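Local coordinates for protein profilin (Schizosaccharomyces pombe, PDB 3DAV) that binds monomeric actin and so tunes actin polymerization and cytoskeletal structure, and is essential for cytokinesis in fission yeast, at residues 84-89 / 99-104; 75-80 / 90-95. All coordinates share one frame; numbering follows the deposited sequence.

Interaction 1 (84-89 / 99-104)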
# COMPACT_ATOMS: atom_id res chain seq x y z
N GLN A 84 -12.60 5.17 8.68
CA GLN A 84 -13.94 4.61 8.85
C GLN A 84 -14.05 3.22 8.21
O GLN A 84 -13.41 2.27 8.66
CB GLN A 84 -15.03 5.56 8.31
CG GLN A 84 -14.86 6.99 8.77
CD GLN A 84 -16.16 7.66 9.06
OE1 GLN A 84 -16.65 8.46 8.26
NE2 GLN A 84 -16.76 7.33 10.20
N LYS A 85 -14.87 3.10 7.17
CA LYS A 85 -15.07 1.82 6.50
C LYS A 85 -14.13 1.63 5.31
O LYS A 85 -14.10 0.57 4.69
CB LYS A 85 -16.54 1.65 6.07
CG LYS A 85 -17.51 1.44 7.24
CD LYS A 85 -18.93 1.14 6.78
CE LYS A 85 -19.08 -0.29 6.24
NZ LYS A 85 -19.04 -1.34 7.30
N GLU A 86 -13.35 2.67 5.00
CA GLU A 86 -12.33 2.58 3.96
C GLU A 86 -10.97 2.43 4.62
O GLU A 86 -10.85 2.61 5.83
CB GLU A 86 -12.32 3.85 3.11
CG GLU A 86 -13.63 4.19 2.44
CD GLU A 86 -13.51 5.39 1.53
OE1 GLU A 86 -13.88 5.27 0.35
OE2 GLU A 86 -13.03 6.45 2.00
N GLY A 87 -9.95 2.12 3.82
CA GLY A 87 -8.58 2.08 4.33
C GLY A 87 -7.54 1.77 3.28
O GLY A 87 -7.85 1.66 2.09
N ILE A 88 -6.29 1.62 3.72
CA ILE A 88 -5.17 1.27 2.85
C ILE A 88 -4.36 0.13 3.44
O ILE A 88 -4.20 0.01 4.66
CB ILE A 88 -4.19 2.46 2.57
CG1 ILE A 88 -4.26 3.51 3.67
CG2 ILE A 88 -4.40 3.07 1.19
CD1 ILE A 88 -3.36 3.22 4.82
N ILE A 89 -3.83 -0.70 2.54
CA ILE A 89 -2.94 -1.80 2.90
C ILE A 89 -1.63 -1.58 2.14
O ILE A 89 -1.62 -1.46 0.91
CB ILE A 89 -3.54 -3.17 2.50
CG1 ILE A 89 -4.98 -3.34 3.03
CG2 ILE A 89 -2.62 -4.32 2.92
CD1 ILE A 89 -5.13 -3.38 4.56
N VAL A 99 0.65 -0.56 -2.52
CA VAL A 99 -0.31 0.29 -1.82
C VAL A 99 -1.71 -0.00 -2.37
O VAL A 99 -1.97 0.19 -3.56
CB VAL A 99 0.04 1.80 -1.99
CG1 VAL A 99 -0.98 2.69 -1.27
CG2 VAL A 99 1.46 2.10 -1.50
N SER A 100 -2.60 -0.48 -1.51
CA SER A 100 -3.98 -0.79 -1.90
C SER A 100 -4.99 -0.01 -1.07
O SER A 100 -5.05 -0.16 0.15
CB SER A 100 -4.27 -2.28 -1.76
OG SER A 100 -3.65 -3.04 -2.77
N HIS A 101 -5.80 0.80 -1.74
CA HIS A 101 -6.93 1.46 -1.10
C HIS A 101 -8.18 0.62 -1.30
O HIS A 101 -8.43 0.13 -2.40
CB HIS A 101 -7.16 2.85 -1.68
CG HIS A 101 -8.27 3.60 -1.00
ND1 HIS A 101 -8.03 4.53 -0.01
CD2 HIS A 101 -9.61 3.55 -1.16
CE1 HIS A 101 -9.18 5.01 0.41
NE2 HIS A 101 -10.15 4.44 -0.27
N TYR A 102 -8.96 0.44 -0.25
CA TYR A 102 -10.22 -0.31 -0.36
C TYR A 102 -11.41 0.56 0.04
O TYR A 102 -11.30 1.40 0.94
CB TYR A 102 -10.16 -1.61 0.45
CG TYR A 102 -10.03 -1.45 1.95
CD1 TYR A 102 -11.16 -1.30 2.76
CD2 TYR A 102 -8.78 -1.48 2.58
CE1 TYR A 102 -11.05 -1.16 4.14
CE2 TYR A 102 -8.66 -1.35 3.96
CZ TYR A 102 -9.80 -1.19 4.74
OH TYR A 102 -9.70 -1.06 6.10
N PRO A 103 -12.55 0.40 -0.67
CA PRO A 103 -13.72 1.22 -0.36
C PRO A 103 -14.58 0.66 0.77
O PRO A 103 -14.27 -0.37 1.35
CB PRO A 103 -14.49 1.24 -1.69
CG PRO A 103 -14.18 -0.09 -2.32
CD PRO A 103 -12.80 -0.49 -1.82
N GLU A 104 -15.67 1.37 1.07
CA GLU A 104 -16.61 1.03 2.13
C GLU A 104 -17.04 -0.44 2.12
O GLU A 104 -17.14 -1.07 3.18
CB GLU A 104 -17.85 1.92 2.01
CG GLU A 104 -18.74 1.94 3.24
CD GLU A 104 -19.98 2.80 3.05
OE1 GLU A 104 -19.86 3.92 2.50
OE2 GLU A 104 -21.07 2.35 3.45
O HOH W 1 -12.05 0.13 7.52
O HOH W 2 -16.08 3.76 -0.25
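The phenol ring of Y102 lies flat against the backbone of G87 on the adjoining strand. G87 N sits over the ring centre, 3.4 Å above its plane, and G87 CA makes a CH-pi contact at 3.8 Å from the centroid of the Y102 ring. Y102 reaches this place because its CG stands between its own backbone N and carbonyl carbon (chi1 65°), which folds the ring back over the neighbouring strand. A water bonded to Y102 OH also donates to Q84 O and E86 O, linking the hydroxyl to the turn and the start of the strand. Replacing Y102 by an alanine is likely to uncover the G87 backbone and leave this water without its side-chain partner. The two strands, 86-92 and 96-102, form an antiparallel beta hairpin inside the central sheet of the profilin fold. G87 and Y102 are a hydrogen-bonded pair, linked by Y102 N to G87 O (2.9 Å) and, more loosely, G87 N to Y102 O (3.3 Å); on the same face I89 and S100 meet helix 108-125 at T115, while Y102 rests on A111. E86 CB packs on Y102 O at 3.4 Å, and the E86 carboxylate stands at 89° to the imidazole of H101. E86 OE1 approaches that ring in its plane, 3.9 Å from H101 NE2 and too far for a hydrogen bond. A second water donates to E86 OE1 and accepts from E104 N, bridging the strand to the chain beyond P103. G87 O lies over one face of the H101 ring, offset toward its rim. K85 CB and K85 CD each lie 3.6 Å from E104 CG, and the bends farther along the lysine chain leave K85 NZ 5.7 Å from E104 OE2, without a salt bridge.

Interaction 2 (75-80 / 90-95); sequences EGRSIY and CVATKL
R77 reaches across the open end of the hairpin to the carbonyl of A92. Its CG is anti to its carbonyl carbon and the chain bends at chi2 (-68°), bringing R77 CD to 3.8 Å from A92 CB and carrying the guanidinium onward. R77 NH1 then donates to A92 O at 2.9 Å, but the bond is bent (138° at the hydrogen): the donor stands above the carbonyl plane, and the oxygen is tilted out of the guanidinium plane. T93 O lies over one face of the same group, offset toward the rim. The main chains of these residues are joined as well, A92 N donating to R77 O at 2.8 Å, so that backbone and side chain of R77 both grip A92. V91 points its side chain to the face that carries S78, and V91 CG1, anti to the backbone N (chi1 -171°), packs 3.4 Å from R77 O. There S78 OG and, farther along, Y80 OH both hydrogen-bond E116 OE2 of helix 108-125, while V91 leans on A119. I79 and C90 face the other way as a hydrogen-bonded pair, with I79 N to C90 O nearly straight. I79 CB and C90 CB are 4.4 Å apart, C90 CB comes to 3.4 Å from I79 O, and both side chains meet F51 of helix 41-52. Strands 78-83 and 86-92 thus make an antiparallel beta hairpin with helix 108-125 against the S78/V91 face and helix 41-52 against the I79/C90 face, the layered profilin fold in which a central sheet is sandwiched between helices.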
# COMPACT_ATOMS: atom_id res chain seq x y z
N GLU A 75 4.34 -3.01 11.01
CA GLU A 75 5.46 -3.93 11.23
C GLU A 75 6.45 -3.78 10.08
O GLU A 75 6.21 -3.02 9.13
CB GLU A 75 5.01 -5.39 11.22
CG GLU A 75 3.73 -5.73 11.95
CD GLU A 75 3.12 -7.01 11.44
OE1 GLU A 75 3.23 -7.29 10.23
OE2 GLU A 75 2.53 -7.76 12.23
N GLY A 76 7.55 -4.54 10.14
CA GLY A 76 8.60 -4.51 9.12
C GLY A 76 8.12 -4.54 7.67
O GLY A 76 8.62 -3.78 6.83
N ARG A 77 7.17 -5.41 7.38
CA ARG A 77 6.69 -5.56 6.00
C ARG A 77 5.23 -5.12 5.77
O ARG A 77 4.80 -5.02 4.62
CB ARG A 77 6.87 -7.01 5.52
CG ARG A 77 8.31 -7.51 5.44
CD ARG A 77 9.08 -6.81 4.34
NE ARG A 77 10.24 -7.59 3.93
CZ ARG A 77 10.25 -8.47 2.92
NH1 ARG A 77 9.14 -8.68 2.22
NH2 ARG A 77 11.36 -9.13 2.63
N SER A 78 4.49 -4.87 6.84
CA SER A 78 3.07 -4.54 6.73
C SER A 78 2.66 -3.31 7.53
O SER A 78 2.92 -3.23 8.74
CB SER A 78 2.20 -5.74 7.13
OG SER A 78 2.52 -6.88 6.34
N ILE A 79 2.05 -2.34 6.83
CA ILE A 79 1.47 -1.14 7.44
C ILE A 79 0.03 -0.96 6.94
O ILE A 79 -0.20 -0.75 5.74
CB ILE A 79 2.32 0.13 7.14
CG1 ILE A 79 3.71 0.01 7.79
CG2 ILE A 79 1.59 1.41 7.60
CD1 ILE A 79 4.72 1.09 7.35
N TYR A 80 -0.94 -1.06 7.85
CA TYR A 80 -2.37 -0.92 7.51
C TYR A 80 -2.96 0.32 8.15
O TYR A 80 -2.60 0.67 9.27
CB TYR A 80 -3.21 -2.11 8.00
CG TYR A 80 -2.76 -3.49 7.57
CD1 TYR A 80 -1.81 -3.68 6.57
CD2 TYR A 80 -3.33 -4.63 8.15
CE1 TYR A 80 -1.41 -4.94 6.19
CE2 TYR A 80 -2.95 -5.90 7.77
CZ TYR A 80 -1.99 -6.05 6.79
OH TYR A 80 -1.60 -7.31 6.41
N CYS A 90 -0.54 -1.48 2.90
CA CYS A 90 0.80 -1.31 2.34
C CYS A 90 1.65 -2.51 2.74
O CYS A 90 1.76 -2.83 3.93
CB CYS A 90 1.44 -0.02 2.86
SG CYS A 90 0.38 1.45 2.71
N VAL A 91 2.22 -3.18 1.74
CA VAL A 91 3.09 -4.33 1.99
C VAL A 91 4.41 -4.19 1.26
O VAL A 91 4.45 -3.98 0.05
CB VAL A 91 2.42 -5.69 1.63
CG1 VAL A 91 3.29 -6.86 2.13
CG2 VAL A 91 1.02 -5.79 2.23
N ALA A 92 5.51 -4.30 2.01
CA ALA A 92 6.83 -4.25 1.43
C ALA A 92 7.25 -5.62 0.91
O ALA A 92 7.12 -6.62 1.61
CB ALA A 92 7.85 -3.73 2.44
N THR A 93 7.73 -5.64 -0.33
CA THR A 93 8.42 -6.82 -0.87
C THR A 93 9.90 -6.52 -0.74
O THR A 93 10.29 -5.65 0.05
CB THR A 93 8.03 -7.11 -2.34
OG1 THR A 93 8.48 -6.05 -3.19
CG2 THR A 93 6.52 -7.25 -2.48
N LYS A 94 10.74 -7.24 -1.48
CA LYS A 94 12.18 -6.98 -1.44
C LYS A 94 12.49 -5.64 -2.11
O LYS A 94 13.25 -4.84 -1.58
CB LYS A 94 12.96 -8.12 -2.11
CG LYS A 94 14.47 -8.06 -1.89
CD LYS A 94 15.21 -9.16 -2.64
CE LYS A 94 15.27 -8.87 -4.13
NZ LYS A 94 16.17 -9.82 -4.84
N LEU A 95 11.86 -5.39 -3.26
CA LEU A 95 12.18 -4.21 -4.06
C LEU A 95 11.09 -3.13 -4.10
O LEU A 95 11.37 -1.99 -4.49
CB LEU A 95 12.55 -4.62 -5.49
CG LEU A 95 13.80 -5.48 -5.63
CD1 LEU A 95 14.20 -5.62 -7.08
CD2 LEU A 95 14.96 -4.92 -4.79

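Strand 86-92 is common to both contacts: its first half pairs with 99-104 in interaction 1, its second half with 75-80 in interaction 2, on the opposite edge. Strand 86-92 is therefore an inner strand, flanked by 78-83 and 96-102, and the two hairpins are consecutive in the chain. The contact centres are about 16 Å apart, yet the contacts touch where I89 CG2 packs 3.5 Å from Y80 CE1. Helix 108-125 runs past both contacts, its T115 touching I89 and S100 in interaction 1 and V91 in interaction 2. Bound sodium lies about 4 Å from the side chain of Y80 and about 8 Å from that of I89.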